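Local coordinates for protein alpha-1,3-glucanase (Bacillus circulans, PDB 5ZRU) that hydrolyses alpha-1,3-glucan, this chain being the GH87 catalytic unit of a longer protein that probably also binds carbohydrate, at residues L57-G61 and I156-G160; H444-G450 and N481-N486; G507-I513 and T546-T552. All coordinates share one frame; numbering follows the deposited sequence.

Contact 1 comes first along the chain and lies in the D1 part, toward the N-terminal end of this chain, a beta-sandwich of antiparallel sheets. Contacts 2 and 3 follow in series in the D2 part, a parallel beta-helix of the pectate-lyase-like clan. The centre of contact 1 lies about 54 Å from those of contacts 2 and 3, on the opposite side of the chain's centre. Contacts 2 and 3 have centres about 11 Å apart and touch: strands 484-485 and 510-511 are parallel neighbours. Their four segments lead into strands 451-459, 487-495, 513-523 and 550-561, which pair in that order, so the two contacts link successive coils, whereas 57-61/156-160 joins a loop to the end of strand 153-157 in the separate sandwich.

Contact 1 of 3, residues L57-G61 and I156-G160; sequences LPSNG and IQKSG
The carbonyl oxygen K158 O receives the backbone N-H of G61 in a nearly straight bond of 2.8 Å. This bond lies at one end of the D1 beta-sandwich, where loop 57-61 carries the chain from strand 53-57 of one antiparallel sheet to strand 63-67 of the other and passes the end of strand 153-157. K158 packs against the loop. With CG anti to the backbone N (chi1 177°), its methylenes run along the backbone of 57-60, CD coming within 3.4 Å of L57 O and CE against the backbone of S59 and N60. The bend at chi4 brings NZ to a salt bridge with D162 and a hydrogen bond to L164 O. Deeper in, L57 CB rests 4.1 Å from K158 CB, while L57 CD1 faces I156 CG2. Water 1 donates to N60 OD1 at 3.0 Å and accepts from Q157 NE2 at 2.8 Å, tying the two amides together; Q157 OE1 turns to R155. The amide of N60 is laid alongside the S159-G160 peptide, and N60 CA makes a CA-H...O contact of 3.5 Å with S159 O.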
# COMPACT_ATOMS: atom_id res chain seq x y z
N LEU A 57 17.26 8.33 16.26
CA LEU A 57 18.43 9.20 16.17
C LEU A 57 18.08 10.54 16.81
O LEU A 57 17.71 11.50 16.12
CB LEU A 57 18.86 9.38 14.70
CG LEU A 57 18.98 8.08 13.89
CD1 LEU A 57 19.37 8.38 12.44
CD2 LEU A 57 19.97 7.13 14.53
N PRO A 58 18.17 10.64 18.13
CA PRO A 58 17.65 11.84 18.81
C PRO A 58 18.56 13.04 18.74
O PRO A 58 18.07 14.17 18.91
CB PRO A 58 17.46 11.38 20.26
CG PRO A 58 17.67 9.90 20.26
CD PRO A 58 18.53 9.59 19.09
N SER A 59 19.86 12.85 18.50
CA SER A 59 20.82 13.92 18.70
C SER A 59 21.93 13.80 17.68
O SER A 59 22.19 12.73 17.13
CB SER A 59 21.40 13.88 20.12
OG SER A 59 21.93 12.60 20.40
N ASN A 60 22.58 14.94 17.43
CA ASN A 60 23.78 15.04 16.61
C ASN A 60 24.76 13.91 16.92
O ASN A 60 25.17 13.72 18.07
CB ASN A 60 24.43 16.40 16.88
CG ASN A 60 25.59 16.70 15.94
OD1 ASN A 60 25.82 15.99 14.96
ND2 ASN A 60 26.32 17.76 16.23
N GLY A 61 25.11 13.14 15.89
CA GLY A 61 26.04 12.03 16.02
C GLY A 61 25.39 10.67 16.16
O GLY A 61 26.08 9.65 15.99
N ILE A 156 23.55 5.83 8.44
CA ILE A 156 22.60 6.93 8.45
C ILE A 156 22.81 7.68 9.76
O ILE A 156 22.67 7.10 10.84
CB ILE A 156 21.15 6.44 8.34
CG1 ILE A 156 20.96 5.48 7.15
CG2 ILE A 156 20.19 7.62 8.27
CD1 ILE A 156 21.38 6.05 5.80
N GLN A 157 23.14 8.97 9.69
CA GLN A 157 23.55 9.69 10.88
C GLN A 157 22.87 11.05 10.95
O GLN A 157 22.77 11.77 9.95
CB GLN A 157 25.08 9.85 10.92
CG GLN A 157 25.60 10.66 12.10
CD GLN A 157 27.11 10.54 12.27
OE1 GLN A 157 27.67 9.44 12.16
NE2 GLN A 157 27.77 11.66 12.53
N LYS A 158 22.41 11.41 12.15
CA LYS A 158 21.90 12.75 12.38
C LYS A 158 23.06 13.73 12.57
O LYS A 158 24.01 13.45 13.30
CB LYS A 158 20.99 12.77 13.61
CG LYS A 158 20.49 14.16 13.94
CD LYS A 158 19.58 14.17 15.15
CE LYS A 158 19.44 15.59 15.73
NZ LYS A 158 18.74 16.55 14.80
N SER A 159 22.97 14.88 11.92
CA SER A 159 24.02 15.88 11.96
C SER A 159 23.68 16.96 12.99
O SER A 159 22.74 16.82 13.78
CB SER A 159 24.21 16.50 10.57
OG SER A 159 23.15 17.41 10.28
N GLY A 160 24.45 18.06 12.96
CA GLY A 160 24.16 19.23 13.76
C GLY A 160 23.15 20.17 13.16
O GLY A 160 22.92 21.26 13.71
O HOH W 1 27.33 14.34 13.01

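Contact 2 of 3, residues H444-G450 and N481-N486; sequences HFQNNTG and NDPIKN. With SO4 (sulfate ion), chain D.
H444 and D482 form the first of the polar links between loop 444-450 and segment 481-486. H444 ND1 donates to D482 OD2 at 2.7 Å in an almost linear bond; the oxygen lies in the imidazole plane but is met on its anti side, with ring and carboxylate planes turned 71° apart. The other ring nitrogen, NE2, is held by F440 O, which fixes the rotation of the imidazole.

Three more side chains bind main-chain carbonyls across the contact. K485 bends at chi3 (69°), bringing NZ to Q446 O at 2.7 Å. N486 ND2 reaches N448 O at 2.8 Å, the oxygen lying close to the amide plane. In return N448 ND2 donates to K485 O at 2.8 Å and, weakly, to N486 O, so each asparagine holds main chain of the opposite segment, N448 chiefly K485 O. N448 OD1 meanwhile closes an Asx turn with G450 N, which approaches from above the carbonyl plane, and also accepts from G417 N. Water 2 adds an indirect link between F445 N and P483 O.

The apolar part is small: I484 runs alongside F445, its CD1 3.7 Å from F445 CE2.

A sulfate, probably from the crystallisation liquor, sits at the start of segment 444-450, where H444 N donates to O4 and Q446 N to O2 at 2.8 Å.

F445 to N448 form a type I beta turn, and at N486 the backbone takes a left-handed conformation (phi 65°) where the chain bends into the next face of the coil. N486 OD1 accepts from N512 ND2 of the next coil; asparagines matched from coil to coil at such corners are characteristic of parallel beta-helices.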
# COMPACT_ATOMS: atom_id res chain seq x y z
N HIS A 444 -23.26 -6.49 -3.22
CA HIS A 444 -22.60 -7.33 -2.23
C HIS A 444 -22.42 -8.74 -2.80
O HIS A 444 -21.98 -8.86 -3.95
CB HIS A 444 -23.39 -7.28 -0.91
CG HIS A 444 -23.38 -5.91 -0.30
ND1 HIS A 444 -24.45 -5.37 0.38
CD2 HIS A 444 -22.41 -4.96 -0.30
CE1 HIS A 444 -24.14 -4.15 0.78
NE2 HIS A 444 -22.90 -3.88 0.39
N PHE A 445 -22.72 -9.79 -2.04
CA PHE A 445 -22.24 -11.13 -2.39
C PHE A 445 -23.34 -12.09 -2.79
O PHE A 445 -23.10 -13.30 -2.86
CB PHE A 445 -21.43 -11.73 -1.22
CG PHE A 445 -20.22 -10.91 -0.86
CD1 PHE A 445 -19.08 -10.94 -1.66
CD2 PHE A 445 -20.22 -10.10 0.26
CE1 PHE A 445 -17.97 -10.17 -1.35
CE2 PHE A 445 -19.12 -9.33 0.58
CZ PHE A 445 -18.00 -9.37 -0.23
N GLN A 446 -24.55 -11.60 -3.06
CA GLN A 446 -25.68 -12.50 -3.30
C GLN A 446 -25.44 -13.38 -4.52
O GLN A 446 -25.83 -14.55 -4.54
CB GLN A 446 -26.97 -11.70 -3.47
CG GLN A 446 -28.17 -12.57 -3.79
CD GLN A 446 -29.45 -11.78 -3.97
OE1 GLN A 446 -30.02 -11.28 -3.00
NE2 GLN A 446 -29.90 -11.65 -5.21
N ASN A 447 -24.80 -12.83 -5.56
CA ASN A 447 -24.50 -13.59 -6.77
C ASN A 447 -23.03 -13.99 -6.85
O ASN A 447 -22.50 -14.20 -7.95
CB ASN A 447 -24.92 -12.79 -8.00
CG ASN A 447 -26.42 -12.59 -8.05
OD1 ASN A 447 -27.18 -13.54 -7.85
ND2 ASN A 447 -26.86 -11.36 -8.29
N ASN A 448 -22.37 -14.13 -5.71
CA ASN A 448 -20.98 -14.57 -5.68
C ASN A 448 -20.92 -16.08 -5.87
O ASN A 448 -21.40 -16.84 -5.03
CB ASN A 448 -20.32 -14.18 -4.36
CG ASN A 448 -18.92 -14.72 -4.24
OD1 ASN A 448 -18.21 -14.85 -5.24
ND2 ASN A 448 -18.51 -15.04 -3.01
N THR A 449 -20.33 -16.51 -6.99
CA THR A 449 -20.13 -17.93 -7.24
C THR A 449 -18.98 -18.51 -6.44
O THR A 449 -18.86 -19.74 -6.33
CB THR A 449 -19.87 -18.17 -8.74
OG1 THR A 449 -18.67 -17.50 -9.13
CG2 THR A 449 -21.04 -17.64 -9.56
N GLY A 450 -18.12 -17.65 -5.89
CA GLY A 450 -17.07 -18.11 -5.01
C GLY A 450 -15.88 -17.17 -5.03
O GLY A 450 -15.43 -16.76 -6.10
N ASN A 481 -24.52 -5.76 6.67
CA ASN A 481 -25.92 -5.62 6.29
C ASN A 481 -26.32 -6.90 5.56
O ASN A 481 -27.15 -7.67 6.05
CB ASN A 481 -26.11 -4.32 5.51
CG ASN A 481 -26.88 -4.50 4.23
OD1 ASN A 481 -28.12 -4.61 4.22
ND2 ASN A 481 -26.15 -4.54 3.12
N ASP A 482 -25.68 -7.18 4.45
CA ASP A 482 -25.93 -8.41 3.72
C ASP A 482 -24.97 -9.51 4.18
O ASP A 482 -23.99 -9.24 4.88
CB ASP A 482 -25.78 -8.16 2.22
CG ASP A 482 -26.97 -7.43 1.63
OD1 ASP A 482 -28.12 -7.66 2.08
OD2 ASP A 482 -26.76 -6.64 0.70
N PRO A 483 -25.24 -10.77 3.83
CA PRO A 483 -24.37 -11.86 4.28
C PRO A 483 -23.04 -11.90 3.53
O PRO A 483 -22.89 -11.39 2.41
CB PRO A 483 -25.19 -13.12 3.99
CG PRO A 483 -26.17 -12.70 2.94
CD PRO A 483 -26.49 -11.27 3.23
N ILE A 484 -22.05 -12.50 4.18
CA ILE A 484 -20.84 -12.96 3.52
C ILE A 484 -21.07 -14.40 3.11
O ILE A 484 -21.43 -15.24 3.94
CB ILE A 484 -19.62 -12.84 4.45
CG1 ILE A 484 -19.50 -11.44 5.06
CG2 ILE A 484 -18.32 -13.24 3.70
CD1 ILE A 484 -19.10 -10.37 4.08
N LYS A 485 -20.88 -14.70 1.82
CA LYS A 485 -21.31 -15.97 1.24
C LYS A 485 -20.30 -16.47 0.21
O LYS A 485 -19.82 -15.69 -0.61
CB LYS A 485 -22.69 -15.80 0.59
CG LYS A 485 -23.14 -16.97 -0.23
CD LYS A 485 -24.62 -16.85 -0.61
CE LYS A 485 -24.91 -15.73 -1.58
NZ LYS A 485 -26.26 -15.92 -2.21
N ASN A 486 -19.99 -17.77 0.27
CA ASN A 486 -19.18 -18.49 -0.71
C ASN A 486 -17.73 -17.98 -0.75
O ASN A 486 -17.26 -17.38 -1.72
CB ASN A 486 -19.82 -18.44 -2.11
CG ASN A 486 -21.17 -19.14 -2.16
OD1 ASN A 486 -21.43 -20.07 -1.39
ND2 ASN A 486 -22.03 -18.70 -3.07
S SO4 D . -26.49 -8.11 -3.67
O1 SO4 D . -27.57 -8.20 -2.69
O2 SO4 D . -25.38 -8.92 -3.22
O3 SO4 D . -26.96 -8.60 -4.97
O4 SO4 D . -26.07 -6.71 -3.79
O HOH W 2 -24.33 -10.39 0.29

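Contact 3 of 3, residues G507-I513 and T546-T552; sequences GGGFENI and TGNGSAT
The two segments run parallel, F510 lying nearest G549 and I513 nearest A551; S550 N donates to F510 O and T552 N to I513 O (3.0 Å), the pairing of successive coils in a parallel beta-helix. The F510 ring turns an edge to the main chain of the other segment: CD2 lies 3.6 Å from N548 O, which is in the ring plane, and G549 CA is at the edge as well. T546 CG2 comes within 3.9 Å of F510 CE2. F504 packs edge-to-face with the same ring. T546 holds OG1 anti to the backbone N (chi1 -178°), where it accepts from N548 N at 3.0 Å in an ST turn. Without the hydroxyl and methyl, as with an alanine here, N548 N would probably lose its acceptor in the turn and a gap would open beside F510 CE2. N548 extends across to the glycine loop, its ND2 donating to G507 O at 2.8 Å; the oxygen lies in the amide plane, whereas the donor stands 49° out of the carbonyl plane. Water 3 joins ND2 to G508 O, water 5 joins N548 OD1 to F510 N, and water 4 connects G509 N with N548 O. Waters 6, 7 and 8 bridge the strand part in the same way. Two direct strand bonds and one amide bond are thus supplemented by waters along the length of the contact, so much of its polar pairing is water-mediated.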
# COMPACT_ATOMS: atom_id res chain seq x y z
N GLY A 507 -24.73 -9.20 11.96
CA GLY A 507 -25.83 -10.13 11.89
C GLY A 507 -26.33 -10.50 10.51
O GLY A 507 -27.34 -11.21 10.41
N GLY A 508 -25.65 -10.09 9.44
CA GLY A 508 -26.16 -10.32 8.10
C GLY A 508 -26.08 -11.76 7.63
O GLY A 508 -26.73 -12.11 6.64
N GLY A 509 -25.27 -12.59 8.28
CA GLY A 509 -25.22 -14.00 7.96
C GLY A 509 -23.87 -14.41 7.37
O GLY A 509 -23.19 -13.63 6.70
N PHE A 510 -23.50 -15.67 7.61
CA PHE A 510 -22.30 -16.28 7.05
C PHE A 510 -22.66 -17.63 6.46
O PHE A 510 -23.11 -18.53 7.18
CB PHE A 510 -21.20 -16.42 8.11
CG PHE A 510 -20.66 -15.09 8.58
CD1 PHE A 510 -19.61 -14.49 7.91
CD2 PHE A 510 -21.23 -14.45 9.66
CE1 PHE A 510 -19.11 -13.26 8.33
CE2 PHE A 510 -20.75 -13.21 10.08
CZ PHE A 510 -19.68 -12.62 9.42
N GLU A 511 -22.47 -17.78 5.15
CA GLU A 511 -22.95 -18.94 4.40
C GLU A 511 -21.83 -19.51 3.54
O GLU A 511 -21.24 -18.78 2.74
CB GLU A 511 -24.14 -18.55 3.52
CG GLU A 511 -25.33 -17.99 4.30
CD GLU A 511 -26.33 -17.27 3.41
OE1 GLU A 511 -26.94 -16.29 3.88
OE2 GLU A 511 -26.51 -17.70 2.25
N ASN A 512 -21.58 -20.82 3.67
CA ASN A 512 -20.57 -21.53 2.89
C ASN A 512 -19.20 -20.84 2.98
O ASN A 512 -18.59 -20.47 1.99
CB ASN A 512 -20.99 -21.67 1.42
CG ASN A 512 -20.07 -22.61 0.63
OD1 ASN A 512 -19.49 -23.54 1.19
ND2 ASN A 512 -19.93 -22.36 -0.67
N ILE A 513 -18.72 -20.68 4.21
CA ILE A 513 -17.39 -20.16 4.48
C ILE A 513 -16.51 -21.32 4.92
O ILE A 513 -16.78 -21.95 5.95
CB ILE A 513 -17.40 -19.06 5.56
CG1 ILE A 513 -18.53 -18.05 5.32
CG2 ILE A 513 -16.03 -18.39 5.63
CD1 ILE A 513 -18.45 -17.29 3.98
N THR A 546 -21.27 -12.82 16.66
CA THR A 546 -22.62 -13.05 16.19
C THR A 546 -22.96 -14.52 16.40
O THR A 546 -22.09 -15.39 16.35
CB THR A 546 -22.81 -12.69 14.70
OG1 THR A 546 -24.18 -12.90 14.32
CG2 THR A 546 -21.93 -13.55 13.80
N GLY A 547 -24.24 -14.78 16.66
CA GLY A 547 -24.75 -16.14 16.68
C GLY A 547 -25.35 -16.58 15.38
O GLY A 547 -25.85 -17.71 15.28
N ASN A 548 -25.33 -15.72 14.36
CA ASN A 548 -25.90 -16.02 13.05
C ASN A 548 -24.77 -16.32 12.08
O ASN A 548 -24.15 -15.39 11.54
CB ASN A 548 -26.74 -14.85 12.56
CG ASN A 548 -27.34 -15.11 11.19
OD1 ASN A 548 -27.55 -16.26 10.80
ND2 ASN A 548 -27.63 -14.04 10.46
N GLY A 549 -24.50 -17.59 11.84
CA GLY A 549 -23.49 -17.92 10.85
C GLY A 549 -22.95 -19.32 11.04
O GLY A 549 -23.18 -19.98 12.05
N SER A 550 -22.21 -19.75 10.02
CA SER A 550 -21.53 -21.04 10.02
C SER A 550 -20.16 -20.87 9.40
O SER A 550 -19.94 -19.97 8.58
CB SER A 550 -22.31 -22.11 9.23
OG SER A 550 -23.67 -22.13 9.61
N ALA A 551 -19.23 -21.74 9.79
CA ALA A 551 -17.92 -21.81 9.16
C ALA A 551 -17.36 -23.21 9.39
O ALA A 551 -17.54 -23.79 10.46
CB ALA A 551 -16.95 -20.76 9.72
N THR A 552 -16.66 -23.74 8.38
CA THR A 552 -16.09 -25.08 8.44
C THR A 552 -14.58 -24.99 8.28
O THR A 552 -14.09 -24.36 7.33
CB THR A 552 -16.68 -25.97 7.34
OG1 THR A 552 -18.10 -26.08 7.54
CG2 THR A 552 -16.05 -27.36 7.39
O HOH W 3 -28.73 -14.38 7.60
O HOH W 4 -24.32 -12.80 10.86
O HOH W 5 -25.98 -17.31 8.63
O HOH W 6 -25.05 -20.28 7.93
O HOH W 7 -20.27 -21.88 6.34
O HOH W 8 -19.37 -23.97 5.97